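Long-range contacts in chloromuconate cycloisomerase (Rhodococcus opacus, PDB 4M0X), which belongs to the enolase superfamily, joining an alpha+beta capping domain to a modified TIM barrel, and carries a bound manganese(II) ion: residues S17-K22 with P329-D334; G232-R237 with A262-A267; A75-G80 with Q91-L96; I309-Y314 with L348-G353. All coordinates share one frame; numbering follows the deposited sequence.

Contact 1 (S17-K22 with P329-D334); sequences SRRPHK and PGLLID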
loop_
_atom_site.group_PDB
_atom_site.type_symbol
_atom_site.label_atom_id
_atom_site.label_comp_id
_atom_site.label_asym_id
_atom_site.label_seq_id
_atom_site.Cartn_x
_atom_site.Cartn_y
_atom_site.Cartn_z
ATOM N N SER A 17 -29.948 -11.050 -40.542
ATOM C CA SER A 17 -29.164 -11.916 -39.661
ATOM C C SER A 17 -29.836 -13.255 -39.382
ATOM O O SER A 17 -31.025 -13.304 -39.095
ATOM C CB SER A 17 -28.899 -11.202 -38.345
ATOM O OG SER A 17 -28.794 -12.160 -37.320
ATOM N N ARG A 18 -29.045 -14.325 -39.411
ATOM C CA ARG A 18 -29.545 -15.709 -39.390
ATOM C C ARG A 18 -30.400 -16.093 -38.172
ATOM O O ARG A 18 -31.309 -16.915 -38.294
ATOM C CB ARG A 18 -28.384 -16.685 -39.566
ATOM C CG ARG A 18 -28.769 -18.002 -40.198
ATOM C CD ARG A 18 -27.534 -18.801 -40.592
ATOM N NE ARG A 18 -27.176 -18.652 -42.003
ATOM C CZ ARG A 18 -26.309 -17.756 -42.476
ATOM N NH1 ARG A 18 -25.710 -16.902 -41.650
ATOM N NH2 ARG A 18 -26.034 -17.715 -43.778
ATOM N N ARG A 19 -30.110 -15.520 -37.008
ATOM C CA ARG A 19 -30.945 -15.695 -35.814
ATOM C C ARG A 19 -30.872 -14.445 -34.921
ATOM O O ARG A 19 -29.916 -13.664 -35.017
ATOM C CB ARG A 19 -30.613 -16.991 -35.038
ATOM C CG ARG A 19 -29.159 -17.198 -34.622
ATOM C CD ARG A 19 -29.057 -18.136 -33.421
ATOM N NE ARG A 19 -27.715 -18.192 -32.813
ATOM C CZ ARG A 19 -27.138 -17.217 -32.099
ATOM N NH1 ARG A 19 -27.760 -16.058 -31.902
ATOM N NH2 ARG A 19 -25.916 -17.395 -31.609
ATOM N N PRO A 20 -31.901 -14.219 -34.078
ATOM C CA PRO A 20 -31.818 -13.020 -33.237
ATOM C C PRO A 20 -30.750 -13.202 -32.156
ATOM O O PRO A 20 -30.506 -14.344 -31.734
ATOM C CB PRO A 20 -33.222 -12.917 -32.629
ATOM C CG PRO A 20 -33.755 -14.324 -32.651
ATOM C CD PRO A 20 -33.152 -14.978 -33.861
ATOM N N HIS A 21 -30.108 -12.106 -31.736
ATOM C CA HIS A 21 -29.024 -12.162 -30.730
ATOM C C HIS A 21 -29.349 -11.352 -29.462
ATOM O O HIS A 21 -29.184 -10.125 -29.435
ATOM C CB HIS A 21 -27.673 -11.731 -31.341
ATOM C CG HIS A 21 -26.470 -12.315 -30.652
ATOM N ND1 HIS A 21 -25.891 -13.505 -31.038
ATOM C CD2 HIS A 21 -25.729 -11.861 -29.613
ATOM C CE1 HIS A 21 -24.849 -13.761 -30.265
ATOM N NE2 HIS A 21 -24.728 -12.778 -29.392
ATOM N N LYS A 22 -29.805 -12.054 -28.419
ATOM C CA LYS A 22 -30.215 -11.425 -27.156
ATOM C C LYS A 22 -29.029 -11.181 -26.212
ATOM O O LYS A 22 -28.390 -12.132 -25.744
ATOM C CB LYS A 22 -31.318 -12.243 -26.464
ATOM N N PRO A 329 -19.869 -12.364 -38.553
ATOM C CA PRO A 329 -20.139 -12.516 -39.989
ATOM C C PRO A 329 -20.771 -13.876 -40.404
ATOM O O PRO A 329 -21.737 -13.884 -41.125
ATOM C CB PRO A 329 -18.757 -12.331 -40.610
ATOM C CG PRO A 329 -18.103 -11.370 -39.692
ATOM C CD PRO A 329 -18.526 -11.798 -38.317
ATOM N N GLY A 330 -20.253 -15.003 -39.932
ATOM C CA GLY A 330 -20.877 -16.315 -40.201
ATOM C C GLY A 330 -22.393 -16.366 -40.051
ATOM O O GLY A 330 -23.070 -17.051 -40.828
ATOM N N LEU A 331 -22.905 -15.628 -39.055
ATOM C CA LEU A 331 -24.330 -15.422 -38.797
ATOM C C LEU A 331 -25.114 -14.412 -39.671
ATOM O O LEU A 331 -26.339 -14.311 -39.529
ATOM C CB LEU A 331 -24.534 -15.031 -37.332
ATOM C CG LEU A 331 -24.555 -16.195 -36.338
ATOM C CD1 LEU A 331 -24.884 -15.636 -34.964
ATOM C CD2 LEU A 331 -25.523 -17.316 -36.738
ATOM N N LEU A 332 -24.448 -13.641 -40.527
ATOM C CA LEU A 332 -25.163 -12.735 -41.435
ATOM C C LEU A 332 -25.578 -13.504 -42.688
ATOM O O LEU A 332 -24.794 -14.328 -43.140
ATOM C CB LEU A 332 -24.278 -11.552 -41.811
ATOM C CG LEU A 332 -23.772 -10.687 -40.650
ATOM C CD1 LEU A 332 -23.044 -9.460 -41.163
ATOM C CD2 LEU A 332 -24.906 -10.273 -39.718
ATOM N N ILE A 333 -26.796 -13.291 -43.226
ATOM C CA ILE A 333 -27.160 -13.926 -44.503
ATOM C C ILE A 333 -26.719 -13.122 -45.708
ATOM O O ILE A 333 -26.582 -13.687 -46.783
ATOM C CB ILE A 333 -28.633 -14.405 -44.660
ATOM C CG1 ILE A 333 -29.626 -13.310 -44.351
ATOM C CG2 ILE A 333 -28.918 -15.610 -43.776
ATOM C CD1 ILE A 333 -30.391 -13.551 -43.055
ATOM N N ASP A 334 -26.436 -11.842 -45.537
ATOM C CA ASP A 334 -25.859 -11.051 -46.618
ATOM C C ASP A 334 -25.068 -9.854 -46.075
ATOM O O ASP A 334 -25.207 -9.505 -44.913
ATOM C CB ASP A 334 -26.955 -10.580 -47.560
ATOM C CG ASP A 334 -26.454 -10.279 -48.968
ATOM O OD1 ASP A 334 -25.249 -10.020 -49.196
ATOM O OD2 ASP A 334 -27.312 -10.271 -49.869
#
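The main bond runs from R18 N to L331 O, 2.7 Å long and straight at the hydrogen (167°), with the nitrogen lying almost on the extended C=O axis. It flanks a single beta bridge pairing S17 with L332, and it ties the capping domain to the loop that follows strand 323-324 of the enolase-type barrel. On the other side of the bridge, I333 makes a backbone bond with P16 of strand 5-17. The R18 side chain then reaches across to the same loop. With CG anti to the backbone N (chi1 -153°) and a bend at chi3, its guanidinium reaches L332 O through NH1, a weak bond of 3.1 Å. I333 crosses the arginine obliquely and sets its CG2 over the centre of one guanidinium face, 3.5 Å above the plane, while its CD1 comes up to S17 N at 3.6 Å. L331 turns CD2 to R18 CB, and past the corner at R18 and R19, R19 meets its other methyl: L331 CD1 sits over the centre of the R19 guanidinium, 3.9 Å above its plane. S17 OG spans this corner with a weak bond to R19 O. Further out, the strongest polar partner of R19 is E152, salt-bridged to its NE, and W139 of strand 134-141 packs against both R19 and L331. The loop side is set up locally by a bond from L332 N to P329 O. R19 NH1 in turn donates to H21 ND1 over 3.3 Å, with the nitrogen tilted 34° out of the imidazole plane.

Contact 2 (G232-R237 with A262-A267); sequences GLARLR and AGAVSA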
loop_
_atom_site.group_PDB
_atom_site.type_symbol
_atom_site.label_atom_id
_atom_site.label_comp_id
_atom_site.label_asym_id
_atom_site.label_seq_id
_atom_site.Cartn_x
_atom_site.Cartn_y
_atom_site.Cartn_z
ATOM N N GLY A 232 -13.630 -4.448 -7.362
ATOM C CA GLY A 232 -14.477 -5.588 -7.239
ATOM C C GLY A 232 -13.933 -6.642 -8.155
ATOM O O GLY A 232 -13.920 -7.841 -7.818
ATOM N N LEU A 233 -13.472 -6.184 -9.319
ATOM C CA LEU A 233 -12.828 -7.070 -10.267
ATOM C C LEU A 233 -11.614 -7.714 -9.621
ATOM O O LEU A 233 -11.437 -8.915 -9.729
ATOM C CB LEU A 233 -12.395 -6.281 -11.473
ATOM C CG LEU A 233 -13.128 -6.308 -12.808
ATOM C CD1 LEU A 233 -14.411 -7.146 -12.835
ATOM C CD2 LEU A 233 -13.293 -4.858 -13.283
ATOM N N ALA A 234 -10.805 -6.916 -8.936
ATOM C CA ALA A 234 -9.625 -7.419 -8.260
ATOM C C ALA A 234 -9.922 -8.414 -7.169
ATOM O O ALA A 234 -9.156 -9.368 -7.044
ATOM C CB ALA A 234 -8.758 -6.301 -7.701
ATOM N N ARG A 235 -10.977 -8.198 -6.379
ATOM C CA ARG A 235 -11.351 -9.148 -5.334
ATOM C C ARG A 235 -11.780 -10.458 -5.987
ATOM O O ARG A 235 -11.506 -11.530 -5.426
ATOM C CB ARG A 235 -12.519 -8.682 -4.467
ATOM C CG ARG A 235 -12.179 -7.759 -3.318
ATOM C CD ARG A 235 -13.445 -7.065 -2.818
ATOM N NE ARG A 235 -13.235 -5.633 -2.563
ATOM C CZ ARG A 235 -13.980 -4.626 -3.063
ATOM N NH1 ARG A 235 -15.017 -4.876 -3.869
ATOM N NH2 ARG A 235 -13.693 -3.345 -2.757
ATOM N N LEU A 236 -12.459 -10.375 -7.142
ATOM C CA LEU A 236 -12.950 -11.550 -7.849
ATOM C C LEU A 236 -11.784 -12.353 -8.398
ATOM O O LEU A 236 -11.753 -13.606 -8.278
ATOM C CB LEU A 236 -13.857 -11.168 -9.009
ATOM C CG LEU A 236 -15.365 -11.148 -8.838
ATOM C CD1 LEU A 236 -15.912 -10.964 -10.222
ATOM C CD2 LEU A 236 -15.961 -12.417 -8.267
ATOM N N ARG A 237 -10.826 -11.628 -8.990
ATOM C CA ARG A 237 -9.664 -12.259 -9.585
ATOM C C ARG A 237 -8.959 -13.075 -8.515
ATOM O O ARG A 237 -8.469 -14.161 -8.813
ATOM C CB ARG A 237 -8.737 -11.236 -10.219
ATOM C CG ARG A 237 -7.553 -11.868 -10.892
ATOM C CD ARG A 237 -6.409 -10.905 -11.129
ATOM N NE ARG A 237 -5.390 -11.624 -11.900
ATOM C CZ ARG A 237 -4.357 -11.097 -12.567
ATOM N NH1 ARG A 237 -4.120 -9.778 -12.585
ATOM N NH2 ARG A 237 -3.549 -11.916 -13.232
ATOM N N ALA A 262 -3.441 -2.372 -11.152
ATOM C CA ALA A 262 -4.299 -2.599 -10.018
ATOM C C ALA A 262 -4.481 -4.111 -9.927
ATOM O O ALA A 262 -5.021 -4.595 -8.965
ATOM C CB ALA A 262 -5.624 -1.894 -10.194
ATOM N N GLY A 263 -4.003 -4.856 -10.923
ATOM C CA GLY A 263 -3.956 -6.314 -10.830
ATOM C C GLY A 263 -5.371 -6.835 -10.819
ATOM O O GLY A 263 -5.653 -7.890 -10.269
ATOM N N ALA A 264 -6.243 -6.083 -11.486
ATOM C CA ALA A 264 -7.685 -6.302 -11.457
ATOM C C ALA A 264 -8.269 -7.363 -12.412
ATOM O O ALA A 264 -9.430 -7.740 -12.251
ATOM C CB ALA A 264 -8.421 -4.969 -11.647
ATOM N N VAL A 265 -7.510 -7.825 -13.399
ATOM C CA VAL A 265 -8.036 -8.834 -14.306
ATOM C C VAL A 265 -6.966 -9.776 -14.856
ATOM O O VAL A 265 -5.778 -9.500 -14.768
ATOM C CB VAL A 265 -8.827 -8.213 -15.504
ATOM C CG1 VAL A 265 -10.212 -7.705 -15.100
ATOM C CG2 VAL A 265 -8.027 -7.137 -16.208
ATOM N N SER A 266 -7.405 -10.871 -15.473
ATOM C CA SER A 266 -6.491 -11.850 -16.048
ATOM C C SER A 266 -6.236 -11.611 -17.526
ATOM O O SER A 266 -5.169 -12.010 -18.040
ATOM C CB SER A 266 -7.048 -13.278 -15.870
ATOM O OG SER A 266 -7.264 -13.577 -14.513
ATOM N N ALA A 267 -7.218 -11.022 -18.215
ATOM C CA ALA A 267 -7.124 -10.819 -19.656
ATOM C C ALA A 267 -7.807 -9.567 -20.219
ATOM O O ALA A 267 -8.586 -8.894 -19.549
ATOM C CB ALA A 267 -7.617 -12.040 -20.378
HETATM O O HOH W 1 -4.608 -14.561 -14.016
#
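The R237 guanidinium is the flat group that meets the other segment, and backbone of the 262-267 loop lies over one face and at its edge. Over that face is the peptide joining V265 to S266: V265 C stands 3.5 Å above the R237 plane and S266 CA a little higher, both offset toward the rim. In the plane, at the edge, is the carbonyl of G263, and R237 NH1 donates to G263 O in a long, weak bond of 3.4 Å. R237 gets there fully stretched, CG anti to its backbone N (chi1 -178°) and extended on to NE. On the way R237 CD passes 3.2 Å from G263 O. R237 NH2 donates to a water 3.0 Å away. That water also bonds S266 OG. The strongest partner of R237 NH2 is E203 of the second subunit, a salt bridge that makes this arginine part of the subunit interface; K239 of that subunit also bonds R237 O. Farther back along the helix the contact turns apolar. A234 CB and A264 CB are 4.2 Å apart, and L233 CG lies alongside V265 CG1 at 4.0 Å, the two side chains pointing the same way. G263, with positive phi, is the C-prime residue of a Schellman motif ending helix 253-262, from which the chain drops into strand 267-270: a helix-to-strand turn of the TIM barrel, lying against the neighbouring helix 230-239.

Contact 3 (A75-G80 with Q91-L96); sequences APVIIG and QSMDGL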
loop_
_atom_site.group_PDB
_atom_site.type_symbol
_atom_site.label_atom_id
_atom_site.label_comp_id
_atom_site.label_asym_id
_atom_site.label_seq_id
_atom_site.Cartn_x
_atom_site.Cartn_y
_atom_site.Cartn_z
ATOM N N ALA A 75 -15.646 14.867 -40.129
ATOM C CA ALA A 75 -15.345 15.013 -41.561
ATOM C C ALA A 75 -14.285 16.056 -41.866
ATOM O O ALA A 75 -13.360 15.762 -42.616
ATOM C CB ALA A 75 -16.607 15.305 -42.356
ATOM N N PRO A 76 -14.439 17.278 -41.305
ATOM C CA PRO A 76 -13.560 18.443 -41.390
ATOM C C PRO A 76 -12.077 18.217 -41.154
ATOM O O PRO A 76 -11.269 18.988 -41.684
ATOM C CB PRO A 76 -14.094 19.367 -40.289
ATOM C CG PRO A 76 -15.200 18.611 -39.608
ATOM C CD PRO A 76 -15.692 17.659 -40.635
ATOM N N VAL A 77 -11.690 17.222 -40.364
ATOM C CA VAL A 77 -10.260 16.913 -40.335
ATOM C C VAL A 77 -9.848 15.769 -41.272
ATOM O O VAL A 77 -8.693 15.352 -41.258
ATOM C CB VAL A 77 -9.663 16.749 -38.911
ATOM C CG1 VAL A 77 -9.408 18.113 -38.272
ATOM C CG2 VAL A 77 -10.528 15.866 -38.023
ATOM N N ILE A 78 -10.765 15.279 -42.101
ATOM C CA ILE A 78 -10.438 14.183 -43.027
ATOM C C ILE A 78 -10.478 14.601 -44.503
ATOM O O ILE A 78 -9.561 14.277 -45.274
ATOM C CB ILE A 78 -11.317 12.922 -42.780
ATOM C CG1 ILE A 78 -11.310 12.521 -41.282
ATOM C CG2 ILE A 78 -10.892 11.760 -43.664
ATOM C CD1 ILE A 78 -9.967 12.104 -40.718
ATOM N N ILE A 79 -11.530 15.308 -44.910
ATOM C CA ILE A 79 -11.568 15.885 -46.255
ATOM C C ILE A 79 -10.400 16.875 -46.478
ATOM O O ILE A 79 -10.225 17.841 -45.722
ATOM C CB ILE A 79 -12.903 16.614 -46.502
ATOM C CG1 ILE A 79 -14.108 15.785 -46.011
ATOM C CG2 ILE A 79 -13.013 17.063 -47.955
ATOM C CD1 ILE A 79 -14.618 14.702 -46.944
ATOM N N GLY A 80 -9.598 16.618 -47.507
ATOM C CA GLY A 80 -8.496 17.505 -47.886
ATOM C C GLY A 80 -7.155 17.177 -47.257
ATOM O O GLY A 80 -6.145 17.857 -47.532
ATOM N N GLN A 91 -5.290 12.076 -34.087
ATOM C CA GLN A 91 -5.157 13.093 -33.051
ATOM C C GLN A 91 -6.091 14.274 -33.317
ATOM O O GLN A 91 -6.653 14.847 -32.388
ATOM C CB GLN A 91 -3.724 13.555 -32.900
ATOM C CG GLN A 91 -3.534 14.499 -31.725
ATOM C CD GLN A 91 -2.075 14.778 -31.422
ATOM O OE1 GLN A 91 -1.180 14.051 -31.874
ATOM N NE2 GLN A 91 -1.822 15.833 -30.643
ATOM N N SER A 92 -6.267 14.624 -34.587
ATOM C CA SER A 92 -7.215 15.651 -34.972
ATOM C C SER A 92 -8.591 15.310 -34.466
ATOM O O SER A 92 -9.224 16.118 -33.792
ATOM C CB SER A 92 -7.249 15.790 -36.477
ATOM O OG SER A 92 -6.041 16.348 -36.970
ATOM N N MET A 93 -9.037 14.095 -34.761
ATOM C CA MET A 93 -10.381 13.662 -34.369
ATOM C C MET A 93 -10.598 13.759 -32.849
ATOM O O MET A 93 -11.664 14.221 -32.371
ATOM C CB MET A 93 -10.674 12.270 -34.916
ATOM C CG MET A 93 -10.869 12.197 -36.437
ATOM S SD MET A 93 -11.296 10.504 -36.953
ATOM C CE MET A 93 -9.713 9.657 -36.927
ATOM N N ASP A 94 -9.568 13.380 -32.090
ATOM C CA ASP A 94 -9.588 13.459 -30.620
ATOM C C ASP A 94 -9.710 14.884 -30.156
ATOM O O ASP A 94 -10.422 15.167 -29.200
ATOM C CB ASP A 94 -8.324 12.852 -30.025
ATOM C CG ASP A 94 -8.291 11.332 -30.124
ATOM O OD1 ASP A 94 -9.296 10.670 -30.531
ATOM O OD2 ASP A 94 -7.222 10.801 -29.779
ATOM N N GLY A 95 -9.016 15.773 -30.847
ATOM C CA GLY A 95 -9.072 17.199 -30.578
ATOM C C GLY A 95 -10.427 17.837 -30.793
ATOM O O GLY A 95 -10.751 18.788 -30.100
ATOM N N LEU A 96 -11.226 17.324 -31.734
ATOM C CA LEU A 96 -12.610 17.838 -31.939
ATOM C C LEU A 96 -13.688 17.070 -31.193
ATOM O O LEU A 96 -14.672 17.667 -30.759
ATOM C CB LEU A 96 -13.027 17.897 -33.422
ATOM C CG LEU A 96 -12.076 18.566 -34.399
ATOM C CD1 LEU A 96 -12.692 18.636 -35.781
ATOM C CD2 LEU A 96 -11.674 19.946 -33.888
#
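A75 O is gripped twice, by I78 N at 2.7 Å and by I79 N at 3.0 Å. The I78 bond closes a 3-10 turn just beyond helix 63-74, and the I79 bond adds an i+4 link over it. That coil turns the CB of V77 toward helix 86-96. V77 meets S92 almost head-on: V77 CB and S92 CB are 3.6 Å apart, and both valine methyls straddle the serine CB at a similar distance. The hydroxyl of S92 looks back along its own helix, OG beside the backbone N (chi1 -69°) and bonded to V88 O, so the serine offers V77 chiefly its carbon. This is the helical part of the enolase-type capping domain, where helices 63-74, 86-96 and 101-118 follow one another and this loop covers a flank of the second. The two valine methyls also have apolar neighbours further round the helix: V77 CG2 lies 4.0 Å from M93 CG, and V77 CG1 is 4.2 Å from L96 CD1, one turn on from S92. M93, with CG beside the backbone N and the chain anti at chi2, carries its sulfur toward I78, whose CD1 approaches M93 SD to 4.3 Å. I107 of helix 101-118 touches both I78 and M93, and I78 also rests on I5 and M8 of strand 5-17.

Contact 4 (I309-Y314 with L348-G353); sequences ISAQLY and LLIPTG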
loop_
_atom_site.group_PDB
_atom_site.type_symbol
_atom_site.label_atom_id
_atom_site.label_comp_id
_atom_site.label_asym_id
_atom_site.label_seq_id
_atom_site.Cartn_x
_atom_site.Cartn_y
_atom_site.Cartn_z
ATOM N N ILE A 309 -10.730 -6.553 -40.966
ATOM C CA ILE A 309 -9.561 -5.808 -40.473
ATOM C C ILE A 309 -9.181 -6.363 -39.104
ATOM O O ILE A 309 -8.012 -6.630 -38.847
ATOM C CB ILE A 309 -9.698 -4.241 -40.542
ATOM C CG1 ILE A 309 -8.433 -3.536 -40.102
ATOM C CG2 ILE A 309 -10.826 -3.682 -39.676
ATOM C CD1 ILE A 309 -7.169 -4.067 -40.738
ATOM N N SER A 310 -10.183 -6.593 -38.260
ATOM C CA SER A 310 -9.991 -7.304 -36.998
ATOM C C SER A 310 -9.252 -8.619 -37.150
ATOM O O SER A 310 -8.315 -8.867 -36.413
ATOM C CB SER A 310 -11.325 -7.591 -36.325
ATOM O OG SER A 310 -11.929 -6.377 -35.959
ATOM N N ALA A 311 -9.687 -9.467 -38.079
ATOM C CA ALA A 311 -9.044 -10.764 -38.280
ATOM C C ALA A 311 -7.547 -10.585 -38.552
ATOM O O ALA A 311 -6.705 -11.329 -38.032
ATOM C CB ALA A 311 -9.717 -11.538 -39.407
ATOM N N GLN A 312 -7.217 -9.576 -39.345
ATOM C CA GLN A 312 -5.820 -9.290 -39.626
ATOM C C GLN A 312 -5.094 -8.843 -38.352
ATOM O O GLN A 312 -4.033 -9.375 -38.022
ATOM C CB GLN A 312 -5.678 -8.284 -40.766
ATOM C CG GLN A 312 -5.723 -8.944 -42.128
ATOM C CD GLN A 312 -5.631 -7.960 -43.271
ATOM O OE1 GLN A 312 -4.875 -6.984 -43.214
ATOM N NE2 GLN A 312 -6.396 -8.210 -44.321
ATOM N N LEU A 313 -5.672 -7.884 -37.636
ATOM C CA LEU A 313 -5.138 -7.475 -36.334
ATOM C C LEU A 313 -4.774 -8.699 -35.493
ATOM O O LEU A 313 -3.604 -8.894 -35.111
ATOM C CB LEU A 313 -6.156 -6.615 -35.582
ATOM C CG LEU A 313 -5.786 -6.287 -34.138
ATOM C CD1 LEU A 313 -4.516 -5.440 -34.093
ATOM C CD2 LEU A 313 -6.924 -5.555 -33.457
ATOM N N TYR A 314 -5.791 -9.532 -35.238
ATOM C CA TYR A 314 -5.664 -10.702 -34.378
ATOM C C TYR A 314 -4.587 -11.644 -34.899
ATOM O O TYR A 314 -3.867 -12.245 -34.120
ATOM C CB TYR A 314 -7.002 -11.417 -34.229
ATOM C CG TYR A 314 -8.173 -10.557 -33.754
ATOM C CD1 TYR A 314 -7.971 -9.264 -33.272
ATOM C CD2 TYR A 314 -9.487 -11.064 -33.741
ATOM C CE1 TYR A 314 -9.030 -8.487 -32.827
ATOM C CE2 TYR A 314 -10.556 -10.280 -33.290
ATOM C CZ TYR A 314 -10.316 -8.989 -32.841
ATOM O OH TYR A 314 -11.337 -8.170 -32.382
ATOM N N LEU A 348 -11.695 -19.367 -38.619
ATOM C CA LEU A 348 -11.649 -18.250 -39.546
ATOM C C LEU A 348 -10.343 -18.312 -40.322
ATOM O O LEU A 348 -9.291 -18.567 -39.725
ATOM C CB LEU A 348 -11.765 -16.930 -38.791
ATOM C CG LEU A 348 -11.584 -15.637 -39.586
ATOM C CD1 LEU A 348 -12.642 -15.470 -40.668
ATOM C CD2 LEU A 348 -11.593 -14.464 -38.614
ATOM N N LEU A 349 -10.411 -18.126 -41.645
ATOM C CA LEU A 349 -9.216 -17.943 -42.448
ATOM C C LEU A 349 -8.958 -16.436 -42.555
ATOM O O LEU A 349 -9.863 -15.688 -42.892
ATOM C CB LEU A 349 -9.417 -18.509 -43.838
ATOM C CG LEU A 349 -9.958 -19.881 -44.211
ATOM C CD1 LEU A 349 -9.945 -19.905 -45.731
ATOM C CD2 LEU A 349 -9.141 -21.052 -43.667
ATOM N N ILE A 350 -7.749 -15.977 -42.281
ATOM C CA ILE A 350 -7.517 -14.518 -42.280
ATOM C C ILE A 350 -7.422 -13.891 -43.690
ATOM O O ILE A 350 -6.605 -14.317 -44.535
ATOM C CB ILE A 350 -6.285 -14.127 -41.422
ATOM C CG1 ILE A 350 -6.515 -14.511 -39.945
ATOM C CG2 ILE A 350 -5.977 -12.637 -41.567
ATOM C CD1 ILE A 350 -5.257 -14.765 -39.151
ATOM N N PRO A 351 -8.245 -12.870 -43.959
ATOM C CA PRO A 351 -8.106 -12.251 -45.276
ATOM C C PRO A 351 -6.667 -11.785 -45.548
ATOM O O PRO A 351 -5.971 -11.296 -44.637
ATOM C CB PRO A 351 -9.088 -11.066 -45.213
ATOM C CG PRO A 351 -10.135 -11.551 -44.266
ATOM C CD PRO A 351 -9.337 -12.261 -43.189
ATOM N N THR A 352 -6.241 -11.960 -46.799
ATOM C CA THR A 352 -4.875 -11.718 -47.234
ATOM C C THR A 352 -4.834 -10.679 -48.358
ATOM O O THR A 352 -3.761 -10.146 -48.680
ATOM C CB THR A 352 -4.179 -13.032 -47.709
ATOM O OG1 THR A 352 -4.987 -13.700 -48.696
ATOM C CG2 THR A 352 -3.941 -13.991 -46.544
ATOM N N GLY A 353 -5.993 -10.392 -48.958
ATOM C CA GLY A 353 -6.080 -9.448 -50.076
ATOM C C GLY A 353 -5.579 -8.083 -49.646
ATOM O O GLY A 353 -5.308 -7.880 -48.466
#
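A311 CB is the centre of the close-packed half of this contact, where helix 304-316 of the modified TIM barrel lies against the chain leaving strand 347-349. That strand runs antiparallel to strand 134-141 at the edge of the barrel sheet. The alanine methyl, A311 CB, points at the crossing chain and is met by L348 CD2 at 3.6 Å and by P351 CD at 3.9 Å. L348 reaches it with CG anti to the backbone N (chi1 173°), and also rests on I137 and L341. I350, between the two, meets mainly the backbone: its CG1 lies 3.7 Å from A311 O, and beyond it are I135 of strand 134-141 and L130. The same side chain crosses Q312 obliquely, I350 CG2 meeting Q312 CG at 3.7 Å, so the methylene stem of the glutamine is part of the apolar packing.

Toward T352, which is exposed to solvent, the fit loosens and turns polar. P351 stays against the helix, but T352 aims its CB away and G353 adds little surface. The buried Q312 amide lies behind this margin, extended beyond CG. Its oxygen OE1 accepts from S124 N, its best polar partner, consistent with the amide orientation modelled; Q312 NE2 makes a weak bond to G355 O and stands 3.1 Å from P351 O.

How the contacts relate
Contact 3 is local to the capping domain; contacts 2 and 4 are within the barrel domain, and contact 1 joins the two domains. Along the chain, contact 1 opens first and closes after contacts 3 and 2, which nest inside its loop in that order; contact 4 opens inside that loop and closes beyond it, so the two cross. They are also the nearest pair, centres 20 Å apart and nearest atoms about 7 Å, and both pack on strand 134-141. Contact 2 lies across the chain's centre from contact 1, centres 33 Å apart, and faces other subunits. Contact 1 thus ties together the domains of one chain, whereas contact 2 belongs to the assembly interface.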